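Local structure of borrelidin polyketide synthase, type I (Streptomyces parvulus, 6OBT) at residues Q278-W282 with T294-L298; D100-T106 with F256-R262; F181-L185 with A233-A239; Y224-L230 with A265-L271. The protein probably catalyses, as the dehydratase domain of the modular borrelidin synthase, loss of water from a beta-hydroxyacyl polyketide intermediate to give an unsaturated chain. All blocks are in the same frame, centred on the assembly; numbering follows the deposited sequence.

Contact 1 of 4, residues Q278-W282 with T294-L298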
loop_
_atom_site.group_PDB
_atom_site.type_symbol
_atom_site.label_atom_id
_atom_site.label_comp_id
_atom_site.label_asym_id
_atom_site.label_seq_id
_atom_site.Cartn_x
_atom_site.Cartn_y
_atom_site.Cartn_z
ATOM N N GLN A 278 35.504 12.808 17.635
ATOM C CA GLN A 278 35.670 14.242 17.418
ATOM C C GLN A 278 34.653 14.794 16.430
ATOM O O GLN A 278 34.479 16.015 16.350
ATOM C CB GLN A 278 37.094 14.559 16.955
ATOM C CG GLN A 278 38.096 14.690 18.102
ATOM C CD GLN A 278 37.848 15.913 18.976
ATOM O OE1 GLN A 278 37.495 16.984 18.480
ATOM N NE2 GLN A 278 38.035 15.759 20.284
ATOM N N ASN A 279 33.989 13.925 15.678
ATOM C CA ASN A 279 32.736 14.272 15.023
ATOM C C ASN A 279 31.820 13.056 14.989
ATOM O O ASN A 279 31.109 12.829 14.005
ATOM C CB ASN A 279 32.961 14.830 13.615
ATOM C CG ASN A 279 34.152 14.203 12.908
ATOM O OD1 ASN A 279 34.250 12.979 12.792
ATOM N ND2 ASN A 279 35.056 15.045 12.415
ATOM N N SER A 280 31.843 12.263 16.075
ATOM C CA SER A 280 31.082 11.023 16.265
ATOM C C SER A 280 30.738 10.298 14.968
ATOM O O SER A 280 29.559 10.093 14.646
ATOM C CB SER A 280 29.807 11.297 17.064
ATOM O OG SER A 280 29.258 12.567 16.759
ATOM N N SER A 281 31.767 9.906 14.223
ATOM C CA SER A 281 31.635 9.273 12.924
ATOM C C SER A 281 32.122 7.826 12.963
ATOM O O SER A 281 32.972 7.443 13.771
ATOM C CB SER A 281 32.422 10.054 11.869
ATOM O OG SER A 281 33.782 10.208 12.286
ATOM N N TRP A 282 31.581 7.034 12.040
ATOM C CA TRP A 282 31.828 5.605 11.930
ATOM C C TRP A 282 32.321 5.286 10.530
ATOM O O TRP A 282 31.817 5.836 9.546
ATOM C CB TRP A 282 30.543 4.789 12.177
ATOM C CG TRP A 282 30.216 4.419 13.607
ATOM C CD1 TRP A 282 30.181 3.156 14.129
ATOM C CD2 TRP A 282 29.823 5.302 14.669
ATOM N NE1 TRP A 282 29.831 3.203 15.458
ATOM C CE2 TRP A 282 29.611 4.508 15.815
ATOM C CE3 TRP A 282 29.652 6.687 14.769
ATOM C CZ2 TRP A 282 29.210 5.051 17.040
ATOM C CZ3 TRP A 282 29.256 7.230 15.993
ATOM C CH2 TRP A 282 29.044 6.410 17.108
ATOM N N THR A 294 29.437 3.759 6.136
ATOM C CA THR A 294 29.879 5.038 6.687
ATOM C C THR A 294 28.700 5.770 7.317
ATOM O O THR A 294 27.605 5.807 6.741
ATOM C CB THR A 294 30.538 5.922 5.608
ATOM O OG1 THR A 294 29.710 5.970 4.440
ATOM C CG2 THR A 294 31.887 5.357 5.214
ATOM N N ILE A 295 28.932 6.345 8.498
ATOM C CA ILE A 295 28.010 7.274 9.153
ATOM C C ILE A 295 28.747 8.595 9.329
ATOM O O ILE A 295 29.685 8.691 10.132
ATOM C CB ILE A 295 27.504 6.754 10.505
ATOM C CG1 ILE A 295 26.899 5.357 10.390
ATOM C CG2 ILE A 295 26.472 7.709 11.088
ATOM C CD1 ILE A 295 26.509 4.769 11.785
ATOM N N GLY A 296 28.304 9.620 8.594
ATOM C CA GLY A 296 28.951 10.918 8.669
ATOM C C GLY A 296 28.886 11.551 10.046
ATOM O O GLY A 296 29.837 12.202 10.482
ATOM N N ARG A 297 27.761 11.395 10.739
ATOM C CA ARG A 297 27.650 11.921 12.090
ATOM C C ARG A 297 26.532 11.179 12.805
ATOM O O ARG A 297 25.491 10.914 12.201
ATOM C CB ARG A 297 27.373 13.427 12.083
ATOM C CG ARG A 297 27.325 14.053 13.481
ATOM C CD ARG A 297 26.830 15.481 13.418
ATOM N NE ARG A 297 27.211 16.239 14.601
ATOM C CZ ARG A 297 28.328 16.952 14.695
ATOM N NH1 ARG A 297 28.603 17.618 15.811
ATOM N NH2 ARG A 297 29.173 16.997 13.673
ATOM N N LEU A 298 26.757 10.832 14.074
ATOM C CA LEU A 298 25.725 10.165 14.864
ATOM C C LEU A 298 25.688 10.769 16.255
ATOM O O LEU A 298 26.713 10.814 16.941
ATOM C CB LEU A 298 25.965 8.652 14.966
ATOM C CG LEU A 298 25.081 7.911 15.977
ATOM C CD1 LEU A 298 23.600 8.140 15.709
ATOM C CD2 LEU A 298 25.389 6.420 15.999
HETATM O O HOH W 1 27.881 12.711 18.912
#

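Contact 2 of 4, residues D100-T106 with F256-R262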
loop_
_atom_site.group_PDB
_atom_site.type_symbol
_atom_site.label_atom_id
_atom_site.label_comp_id
_atom_site.label_asym_id
_atom_site.label_seq_id
_atom_site.Cartn_x
_atom_site.Cartn_y
_atom_site.Cartn_z
ATOM N N ASP A 100 21.071 6.861 -2.814
ATOM C CA ASP A 100 22.013 5.985 -2.127
ATOM C C ASP A 100 22.507 6.545 -0.795
ATOM O O ASP A 100 23.422 5.964 -0.197
ATOM C CB ASP A 100 23.204 5.697 -3.036
ATOM C CG ASP A 100 24.028 6.932 -3.309
ATOM O OD1 ASP A 100 25.220 6.954 -2.937
ATOM O OD2 ASP A 100 23.470 7.889 -3.886
ATOM N N SER A 101 21.948 7.648 -0.307
ATOM C CA SER A 101 22.432 8.247 0.927
ATOM C C SER A 101 21.261 8.600 1.826
ATOM O O SER A 101 20.241 9.125 1.364
ATOM C CB SER A 101 23.268 9.502 0.660
ATOM O OG SER A 101 23.535 10.206 1.864
ATOM N N VAL A 102 21.407 8.279 3.108
ATOM C CA VAL A 102 20.515 8.805 4.141
ATOM C C VAL A 102 21.181 10.101 4.593
ATOM O O VAL A 102 22.085 10.107 5.431
ATOM C CB VAL A 102 20.294 7.808 5.281
ATOM C CG1 VAL A 102 19.365 8.393 6.332
ATOM C CG2 VAL A 102 19.697 6.498 4.743
ATOM N N ASP A 103 20.787 11.207 3.952
ATOM C CA ASP A 103 21.312 12.518 4.326
ATOM C C ASP A 103 21.072 12.800 5.799
ATOM O O ASP A 103 21.916 13.402 6.478
ATOM C CB ASP A 103 20.655 13.612 3.480
ATOM C CG ASP A 103 21.197 13.677 2.059
ATOM O OD1 ASP A 103 20.762 14.576 1.305
ATOM O OD2 ASP A 103 22.042 12.829 1.693
ATOM N N GLU A 104 19.922 12.364 6.311
ATOM C CA GLU A 104 19.465 12.766 7.632
ATOM C C GLU A 104 18.382 11.796 8.081
ATOM O O GLU A 104 17.440 11.536 7.323
ATOM C CB GLU A 104 18.922 14.199 7.567
ATOM C CG GLU A 104 19.222 15.071 8.748
ATOM C CD GLU A 104 18.229 16.212 8.863
ATOM O OE1 GLU A 104 17.692 16.431 9.973
ATOM O OE2 GLU A 104 17.982 16.882 7.834
ATOM N N LEU A 105 18.510 11.262 9.298
ATOM C CA LEU A 105 17.411 10.518 9.914
ATOM C C LEU A 105 17.398 10.809 11.410
ATOM O O LEU A 105 18.428 10.697 12.083
ATOM C CB LEU A 105 17.513 9.007 9.671
ATOM C CG LEU A 105 16.177 8.290 9.907
ATOM C CD1 LEU A 105 15.163 8.658 8.821
ATOM C CD2 LEU A 105 16.341 6.788 9.997
ATOM N N THR A 106 16.239 11.196 11.924
ATOM C CA THR A 106 16.091 11.572 13.322
ATOM C C THR A 106 15.051 10.659 13.944
ATOM O O THR A 106 13.932 10.553 13.422
ATOM C CB THR A 106 15.659 13.032 13.457
ATOM O OG1 THR A 106 16.423 13.839 12.548
ATOM C CG2 THR A 106 15.895 13.514 14.882
ATOM N N PHE A 256 20.188 8.567 18.292
ATOM C CA PHE A 256 19.131 9.568 18.160
ATOM C C PHE A 256 19.088 10.158 16.750
ATOM O O PHE A 256 18.071 10.040 16.059
ATOM C CB PHE A 256 19.323 10.671 19.210
ATOM C CG PHE A 256 18.499 11.909 18.967
ATOM C CD1 PHE A 256 17.126 11.831 18.756
ATOM C CD2 PHE A 256 19.099 13.160 18.972
ATOM C CE1 PHE A 256 16.377 12.979 18.533
ATOM C CE2 PHE A 256 18.348 14.310 18.752
ATOM C CZ PHE A 256 17.000 14.221 18.531
ATOM N N ALA A 257 20.172 10.800 16.306
ATOM C CA ALA A 257 20.180 11.476 15.012
ATOM C C ALA A 257 21.349 10.987 14.170
ATOM O O ALA A 257 22.482 10.909 14.663
ATOM C CB ALA A 257 20.245 12.999 15.184
ATOM N N PHE A 258 21.062 10.670 12.901
ATOM C CA PHE A 258 22.013 10.152 11.933
ATOM C C PHE A 258 22.184 11.146 10.791
ATOM O O PHE A 258 21.210 11.715 10.285
ATOM C CB PHE A 258 21.561 8.810 11.336
ATOM C CG PHE A 258 21.552 7.663 12.309
ATOM C CD1 PHE A 258 20.495 7.499 13.207
ATOM C CD2 PHE A 258 22.571 6.718 12.293
ATOM C CE1 PHE A 258 20.479 6.432 14.089
ATOM C CE2 PHE A 258 22.563 5.644 13.160
ATOM C CZ PHE A 258 21.529 5.497 14.063
ATOM N N SER A 259 23.419 11.325 10.350
ATOM C CA SER A 259 23.689 12.178 9.209
ATOM C C SER A 259 24.645 11.442 8.278
ATOM O O SER A 259 25.624 10.848 8.742
ATOM C CB SER A 259 24.272 13.527 9.669
ATOM O OG SER A 259 23.907 14.585 8.794
ATOM N N ASP A 260 24.312 11.422 6.985
ATOM C CA ASP A 260 25.184 10.951 5.904
ATOM C C ASP A 260 25.593 9.486 6.095
ATOM O O ASP A 260 26.775 9.149 6.235
ATOM C CB ASP A 260 26.421 11.849 5.782
ATOM C CG ASP A 260 26.070 13.268 5.407
ATOM O OD1 ASP A 260 26.677 14.199 5.977
ATOM O OD2 ASP A 260 25.178 13.453 4.551
ATOM N N VAL A 261 24.588 8.613 6.034
ATOM C CA VAL A 261 24.783 7.170 6.147
ATOM C C VAL A 261 24.799 6.563 4.751
ATOM O O VAL A 261 23.899 6.822 3.940
ATOM C CB VAL A 261 23.685 6.516 6.999
ATOM C CG1 VAL A 261 24.049 5.066 7.293
ATOM C CG2 VAL A 261 23.459 7.301 8.275
ATOM N N ARG A 262 25.819 5.753 4.466
ATOM C CA ARG A 262 25.899 5.040 3.199
ATOM C C ARG A 262 26.255 3.586 3.454
ATOM O O ARG A 262 27.084 3.280 4.320
ATOM C CB ARG A 262 26.938 5.669 2.247
ATOM C CG ARG A 262 26.653 7.111 1.890
ATOM C CD ARG A 262 26.846 7.363 0.407
ATOM N NE ARG A 262 28.234 7.689 0.107
ATOM C CZ ARG A 262 28.741 7.736 -1.121
ATOM N NH1 ARG A 262 27.969 7.479 -2.170
ATOM N NH2 ARG A 262 30.020 8.037 -1.304
#

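Contact 3 of 4, residues F181-L185 with A233-A239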
loop_
_atom_site.group_PDB
_atom_site.type_symbol
_atom_site.label_atom_id
_atom_site.label_comp_id
_atom_site.label_asym_id
_atom_site.label_seq_id
_atom_site.Cartn_x
_atom_site.Cartn_y
_atom_site.Cartn_z
ATOM N N PHE A 181 32.127 -7.076 28.733
ATOM C CA PHE A 181 31.579 -5.839 28.176
ATOM C C PHE A 181 30.055 -5.852 28.212
ATOM O O PHE A 181 29.414 -4.859 28.587
ATOM C CB PHE A 181 32.096 -5.656 26.751
ATOM C CG PHE A 181 31.373 -4.610 25.951
ATOM C CD1 PHE A 181 31.661 -3.264 26.113
ATOM C CD2 PHE A 181 30.421 -4.977 24.998
ATOM C CE1 PHE A 181 30.998 -2.305 25.343
ATOM C CE2 PHE A 181 29.770 -4.027 24.237
ATOM C CZ PHE A 181 30.058 -2.690 24.413
ATOM N N TYR A 182 29.457 -6.993 27.874
ATOM C CA TYR A 182 28.003 -7.087 27.847
ATOM C C TYR A 182 27.403 -7.250 29.237
ATOM O O TYR A 182 26.271 -6.807 29.469
ATOM C CB TYR A 182 27.578 -8.232 26.935
ATOM C CG TYR A 182 27.776 -7.864 25.490
ATOM C CD1 TYR A 182 26.855 -7.063 24.838
ATOM C CD2 TYR A 182 28.906 -8.273 24.793
ATOM C CE1 TYR A 182 27.028 -6.695 23.529
ATOM C CE2 TYR A 182 29.087 -7.916 23.471
ATOM C CZ TYR A 182 28.146 -7.122 22.841
ATOM O OH TYR A 182 28.312 -6.750 21.529
ATOM N N ASP A 183 28.122 -7.881 30.169
ATOM C CA ASP A 183 27.648 -7.891 31.547
ATOM C C ASP A 183 27.624 -6.477 32.111
ATOM O O ASP A 183 26.690 -6.101 32.836
ATOM C CB ASP A 183 28.520 -8.812 32.400
ATOM C CG ASP A 183 28.444 -10.264 31.954
ATOM O OD1 ASP A 183 27.342 -10.708 31.566
ATOM O OD2 ASP A 183 29.484 -10.957 31.985
ATOM N N GLU A 184 28.628 -5.670 31.760
ATOM C CA GLU A 184 28.653 -4.266 32.161
ATOM C C GLU A 184 27.463 -3.502 31.584
ATOM O O GLU A 184 26.801 -2.735 32.294
ATOM C CB GLU A 184 29.966 -3.625 31.712
ATOM C CG GLU A 184 29.945 -2.108 31.679
ATOM C CD GLU A 184 31.225 -1.498 32.213
ATOM O OE1 GLU A 184 31.997 -2.218 32.885
ATOM O OE2 GLU A 184 31.463 -0.297 31.958
ATOM N N LEU A 185 27.199 -3.672 30.286
ATOM C CA LEU A 185 26.047 -3.008 29.682
ATOM C C LEU A 185 24.753 -3.459 30.345
ATOM O O LEU A 185 23.835 -2.655 30.542
ATOM C CB LEU A 185 26.001 -3.277 28.178
ATOM C CG LEU A 185 27.015 -2.433 27.400
ATOM C CD1 LEU A 185 26.894 -2.679 25.919
ATOM C CD2 LEU A 185 26.852 -0.948 27.718
ATOM N N ALA A 233 25.495 -3.497 16.963
ATOM C CA ALA A 233 26.758 -3.685 17.676
ATOM C C ALA A 233 27.838 -2.740 17.157
ATOM O O ALA A 233 28.734 -2.353 17.920
ATOM C CB ALA A 233 27.204 -5.135 17.562
ATOM N N ALA A 234 27.753 -2.332 15.885
ATOM C CA ALA A 234 28.662 -1.314 15.359
ATOM C C ALA A 234 28.536 -0.018 16.149
ATOM O O ALA A 234 29.542 0.628 16.477
ATOM C CB ALA A 234 28.381 -1.068 13.876
ATOM N N VAL A 235 27.302 0.360 16.478
ATOM C CA VAL A 235 27.021 1.590 17.213
ATOM C C VAL A 235 27.259 1.412 18.705
ATOM O O VAL A 235 27.837 2.290 19.358
ATOM C CB VAL A 235 25.577 2.050 16.926
ATOM C CG1 VAL A 235 25.219 3.223 17.824
ATOM C CG2 VAL A 235 25.433 2.428 15.462
ATOM N N HIS A 236 26.795 0.304 19.296
ATOM C CA HIS A 236 26.891 0.217 20.745
ATOM C C HIS A 236 28.301 -0.126 21.218
ATOM O O HIS A 236 28.581 -0.043 22.416
ATOM C CB HIS A 236 25.836 -0.761 21.314
ATOM C CG HIS A 236 26.106 -2.223 21.089
ATOM N ND1 HIS A 236 25.123 -3.087 20.656
ATOM C CD2 HIS A 236 27.197 -2.993 21.335
ATOM C CE1 HIS A 236 25.608 -4.314 20.594
ATOM N NE2 HIS A 236 26.868 -4.285 20.997
ATOM N N SER A 237 29.209 -0.441 20.297
ATOM C CA SER A 237 30.598 -0.664 20.685
ATOM C C SER A 237 31.285 0.619 21.133
ATOM O O SER A 237 32.335 0.553 21.783
ATOM C CB SER A 237 31.350 -1.299 19.519
ATOM O OG SER A 237 30.968 -2.659 19.407
ATOM N N VAL A 238 30.691 1.779 20.841
ATOM C CA VAL A 238 31.256 3.059 21.257
ATOM C C VAL A 238 31.347 3.172 22.777
ATOM O O VAL A 238 32.185 3.919 23.293
ATOM C CB VAL A 238 30.432 4.217 20.663
ATOM C CG1 VAL A 238 29.073 4.333 21.358
ATOM C CG2 VAL A 238 31.209 5.520 20.749
ATOM N N ALA A 239 30.493 2.457 23.515
ATOM C CA ALA A 239 30.514 2.516 24.985
ATOM C C ALA A 239 31.904 2.217 25.538
ATOM O O ALA A 239 32.224 2.487 26.709
ATOM C CB ALA A 239 29.500 1.543 25.562
#

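Contact 4 of 4, residues Y224-L230 with A265-L271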
loop_
_atom_site.group_PDB
_atom_site.type_symbol
_atom_site.label_atom_id
_atom_site.label_comp_id
_atom_site.label_asym_id
_atom_site.label_seq_id
_atom_site.Cartn_x
_atom_site.Cartn_y
_atom_site.Cartn_z
ATOM N N TYR A 224 18.445 -8.667 4.434
ATOM C CA TYR A 224 18.836 -7.415 5.061
ATOM C C TYR A 224 19.952 -6.772 4.252
ATOM O O TYR A 224 20.675 -7.442 3.515
ATOM C CB TYR A 224 19.291 -7.644 6.505
ATOM C CG TYR A 224 18.201 -8.217 7.372
ATOM C CD1 TYR A 224 17.305 -7.382 8.016
ATOM C CD2 TYR A 224 18.080 -9.590 7.562
ATOM C CE1 TYR A 224 16.299 -7.882 8.810
ATOM C CE2 TYR A 224 17.069 -10.112 8.374
ATOM C CZ TYR A 224 16.183 -9.247 8.991
ATOM O OH TYR A 224 15.165 -9.734 9.794
ATOM N N GLY A 225 20.069 -5.454 4.375
ATOM C CA GLY A 225 21.214 -4.767 3.825
ATOM C C GLY A 225 22.369 -5.025 4.783
ATOM O O GLY A 225 23.351 -5.692 4.427
ATOM N N LEU A 226 22.230 -4.525 6.009
ATOM C CA LEU A 226 23.117 -4.844 7.129
ATOM C C LEU A 226 22.266 -5.334 8.285
ATOM O O LEU A 226 21.444 -4.573 8.815
ATOM C CB LEU A 226 23.950 -3.629 7.551
ATOM C CG LEU A 226 24.944 -3.867 8.698
ATOM C CD1 LEU A 226 25.970 -4.912 8.279
ATOM C CD2 LEU A 226 25.632 -2.580 9.095
ATOM N N HIS A 227 22.447 -6.602 8.671
ATOM C CA HIS A 227 21.608 -7.199 9.709
ATOM C C HIS A 227 21.538 -6.292 10.939
ATOM O O HIS A 227 22.587 -5.837 11.429
ATOM C CB HIS A 227 22.155 -8.566 10.128
ATOM C CG HIS A 227 21.201 -9.381 10.946
ATOM N ND1 HIS A 227 21.009 -9.170 12.297
ATOM C CD2 HIS A 227 20.391 -10.411 10.604
ATOM C CE1 HIS A 227 20.110 -10.030 12.748
ATOM N NE2 HIS A 227 19.719 -10.797 11.741
ATOM N N PRO A 228 20.341 -6.038 11.484
ATOM C CA PRO A 228 20.225 -5.123 12.638
ATOM C C PRO A 228 21.121 -5.449 13.820
ATOM O O PRO A 228 21.566 -4.526 14.518
ATOM C CB PRO A 228 18.738 -5.238 13.005
ATOM C CG PRO A 228 18.073 -5.468 11.677
ATOM C CD PRO A 228 19.022 -6.354 10.896
ATOM N N GLY A 229 21.373 -6.728 14.098
ATOM C CA GLY A 229 22.182 -7.052 15.264
ATOM C C GLY A 229 23.625 -6.640 15.083
ATOM O O GLY A 229 24.301 -6.256 16.047
ATOM N N LEU A 230 24.112 -6.712 13.850
ATOM C CA LEU A 230 25.475 -6.295 13.551
ATOM C C LEU A 230 25.552 -4.781 13.409
ATOM O O LEU A 230 26.467 -4.145 13.942
ATOM C CB LEU A 230 25.946 -6.996 12.283
ATOM C CG LEU A 230 27.353 -6.694 11.795
ATOM C CD1 LEU A 230 28.329 -7.069 12.886
ATOM C CD2 LEU A 230 27.640 -7.471 10.548
ATOM N N ALA A 265 27.832 -2.350 0.776
ATOM C CA ALA A 265 27.789 -3.779 0.524
ATOM C C ALA A 265 26.693 -4.401 1.365
ATOM O O ALA A 265 26.442 -3.960 2.488
ATOM C CB ALA A 265 29.128 -4.439 0.873
ATOM N N THR A 266 26.059 -5.438 0.821
ATOM C CA THR A 266 25.053 -6.211 1.534
ATOM C C THR A 266 25.576 -7.617 1.818
ATOM O O THR A 266 26.540 -8.084 1.202
ATOM C CB THR A 266 23.750 -6.275 0.737
ATOM O OG1 THR A 266 23.988 -6.937 -0.510
ATOM C CG2 THR A 266 23.245 -4.867 0.463
ATOM N N GLY A 267 24.950 -8.278 2.783
ATOM C CA GLY A 267 25.324 -9.631 3.155
ATOM C C GLY A 267 26.561 -9.768 4.022
ATOM O O GLY A 267 27.030 -10.895 4.229
ATOM N N VAL A 268 27.100 -8.671 4.550
ATOM C CA VAL A 268 28.301 -8.747 5.380
ATOM C C VAL A 268 27.948 -9.296 6.758
ATOM O O VAL A 268 26.965 -8.872 7.379
ATOM C CB VAL A 268 28.960 -7.362 5.480
ATOM C CG1 VAL A 268 30.203 -7.415 6.316
ATOM C CG2 VAL A 268 29.271 -6.821 4.085
ATOM N N THR A 269 28.763 -10.236 7.257
ATOM C CA THR A 269 28.518 -10.827 8.569
ATOM C C THR A 269 29.585 -10.486 9.600
ATOM O O THR A 269 29.406 -10.816 10.779
ATOM C CB THR A 269 28.418 -12.359 8.465
ATOM O OG1 THR A 269 29.659 -12.885 7.978
ATOM C CG2 THR A 269 27.289 -12.787 7.532
ATOM N N SER A 270 30.687 -9.851 9.197
ATOM C CA SER A 270 31.769 -9.511 10.110
ATOM C C SER A 270 32.393 -8.192 9.678
ATOM O O SER A 270 32.671 -7.997 8.491
ATOM C CB SER A 270 32.837 -10.610 10.147
ATOM O OG SER A 270 33.956 -10.193 10.906
ATOM N N LEU A 271 32.632 -7.299 10.644
ATOM C CA LEU A 271 33.074 -5.945 10.334
ATOM C C LEU A 271 34.333 -5.567 11.106
ATOM O O LEU A 271 34.554 -6.013 12.236
ATOM C CB LEU A 271 32.024 -4.904 10.667
ATOM C CG LEU A 271 30.718 -4.993 9.892
ATOM C CD1 LEU A 271 29.709 -4.115 10.605
ATOM C CD2 LEU A 271 30.941 -4.541 8.469
HETATM O O HOH W 2 22.792 -8.664 4.798
HETATM O O HOH W 3 26.223 -5.836 4.736
HETATM O O HOH W 4 24.335 -8.304 7.199
#

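Contact 1 of 4, residues Q278-W282 with T294-L298
W282 meets I295 and L298 on one side of a hairpin between strands 281-286 and 291-301, and its side chain illustrates how an indole can be fixed from root to tip. At the root, CB lies 4.0 Å from CB of I295, the two side chains running alongside each other in the same direction. CG comes next, with CD1 of I295 at 4.1 Å; a chi1 of -88°, which sets CG anti to the carbonyl carbon, carries the ring on toward L298. There CZ3 reaches CB of L298 at 3.7 Å, and CH2 has CD2 of the same leucine at 3.8 Å. That methyl sits over the face of the six-membered ring, 22° off its normal, in a CH-pi contact. On the pyrrole side NE1 donates to the carbonyl of A234 in helix 228-236. The setting is the hot-dog fold, in which a curved antiparallel sheet wraps a central helix, and here the indole bridges sheet and helix directly. Where the indole springs from its strand, the backbones of W282 and I295 form an antiparallel hydrogen-bonded pair, N of W282 to O of I295 at 3.2 Å and N of I295 to O of W282 at 3.1 Å. Past G296, where the strand turns a corner, N of L298 donates to O of S280 at 3.0 Å. Both strands carry a classic beta bulge nearby, S280 and S281 opposite D276, and G296 and R297 opposite S259. A water 2.6 Å from OG of S280 donates to the carbonyl oxygen of L298.

Contact 2 of 4, residues D100-T106 with F256-R262
A chi1 of 66° places the D100 carboxylate between its own backbone N and carbonyl carbon, while R262 is bent at its second and third torsions (chi3 -87°), bringing the two charged ends alongside. NH1 of R262 then meets OD1 of D100 at 2.9 Å in a salt bridge, in the plane of the guanidinium; NH2 of R262 donates to O of P160, and the other oxygen of the poorly ordered aspartate accepts from G158 N. The strands pair antiparallel: V102 and V261 exchange two backbone bonds, as do L105 and F258, whose N reaches O of L105 at 2.8 Å. The ladder is interrupted by a G1 beta bulge at D260 and V261. There the carbonyl oxygen of D103 takes two donors, N of D260 at 3.1 Å from above its plane and, nearly end-on, OG of S259 at 3.3 Å. At the far end CG2 of T106 rests 3.7 Å from CE1 of F256. Strand 101-107 is flanked by strand 148-156 and strand 254-263 by strand 291-301; as in the double hot-dog fold of polyketide synthase dehydratases, the pair lies at the seam, with helix 83-97 packed against V102, L105 and F258.

Contact 3 of 4, residues F181-L185 with A233-A239
The histidine that closes the DxxxQ/H signature of polyketide synthase dehydratases, H236, meets Y182 from helix 228-236, while D232 opens the same signature one turn earlier. A chi1 of 74° sets the imidazole between the backbone N and carbonyl carbon of H236, so that NE2 points across to helix 181-187. It hydrogen-bonds OH of Y182 at 2.9 Å, and either group could be the donor. The hydroxyl lies in the imidazole plane, at the ring edge, and the two rings stand at 90° to each other. F181, with CG anti to its backbone N (chi1 166°), slants past the histidine: CE2 comes to 4.0 Å from CD2 of H236, and CZ directs the ring edge at the carbonyl oxygen of H236, 3.6 Å off. Farther along, CB of A239 receives CE1 of F181 at 4.1 Å and CD2 of L185 at 4.2 Å. The turn from H236 to A239 is tied back by OG of S237, which donates to O of A233 at 2.7 Å. Each imidazole nitrogen has a partner, NE2 the tyrosine and ND1 the carboxylate of D232, and the tyrosine oxygen in turn accepts from N of L199. This chain of bonds would fix the rotation of the histidine ring and is consistent with a second shell that positions D232.

Contact 4 of 4, residues Y224-L230 with A265-L271
L230 and L271 meet obliquely, and their first torsions differ. In L230, CG is anti to the backbone N (chi1 180°), so the branch reaches out from the start of helix 228-236; in L271, CG stands beside the backbone N (chi1 -63°) and turns CD1 back to within 3.7 Å of CG of L230. One L230 methyl, CD2, lies over the backbone, 3.5 Å from O of V268. L226 sends CD1 toward the same region, where L293 and V292 of strand 291-301 add to the apolar surroundings. At the opposite end T266 brings its methyl CG2 to 3.9 Å from CA of G225. The helix itself begins with H227 as N-cap, ND1 accepting from N of G229 at 3.1 Å. Direct polar links between the segments are sparse: N of G267 bonds only weakly to O of G225, at 3.5 Å. Waters do more. One donates to O of G225, 2.9 Å away, and to O of A265 while accepting from N of V268; another accepts from N of H227 at 2.9 Å and donates to O of V268 at 2.7 Å. E88 of helix 83-97 holds N of G225 and N of L226 with its two carboxylate oxygens. Leucine contacts thus join the helix start to strand 270-276, whereas the loops at G225 and G267 are joined by one weak direct bond and by ordered waters.

Overall arrangement
Side by side, the four contacts show chemistry following position in a double hot-dog fold. Contacts 1 and 2 are strand pairings that adjoin, because strand 254-263 of contact 2 bonds to strand 291-301 of contact 1; both bury apolar residues on one face, while polar groups mostly take the other face, the bulges and the ends. Contact 3 is the most buried and combines a Tyr-His hydrogen bond with apolar packing. Contact 4 shares helix 228-236 with it, about 17 Å away between centres, but is partly buried, joining leucine packing with bridging waters. Contact 1 touches that helix too, through A234 and V235, while contact 2 alone joins the two hot-dog halves.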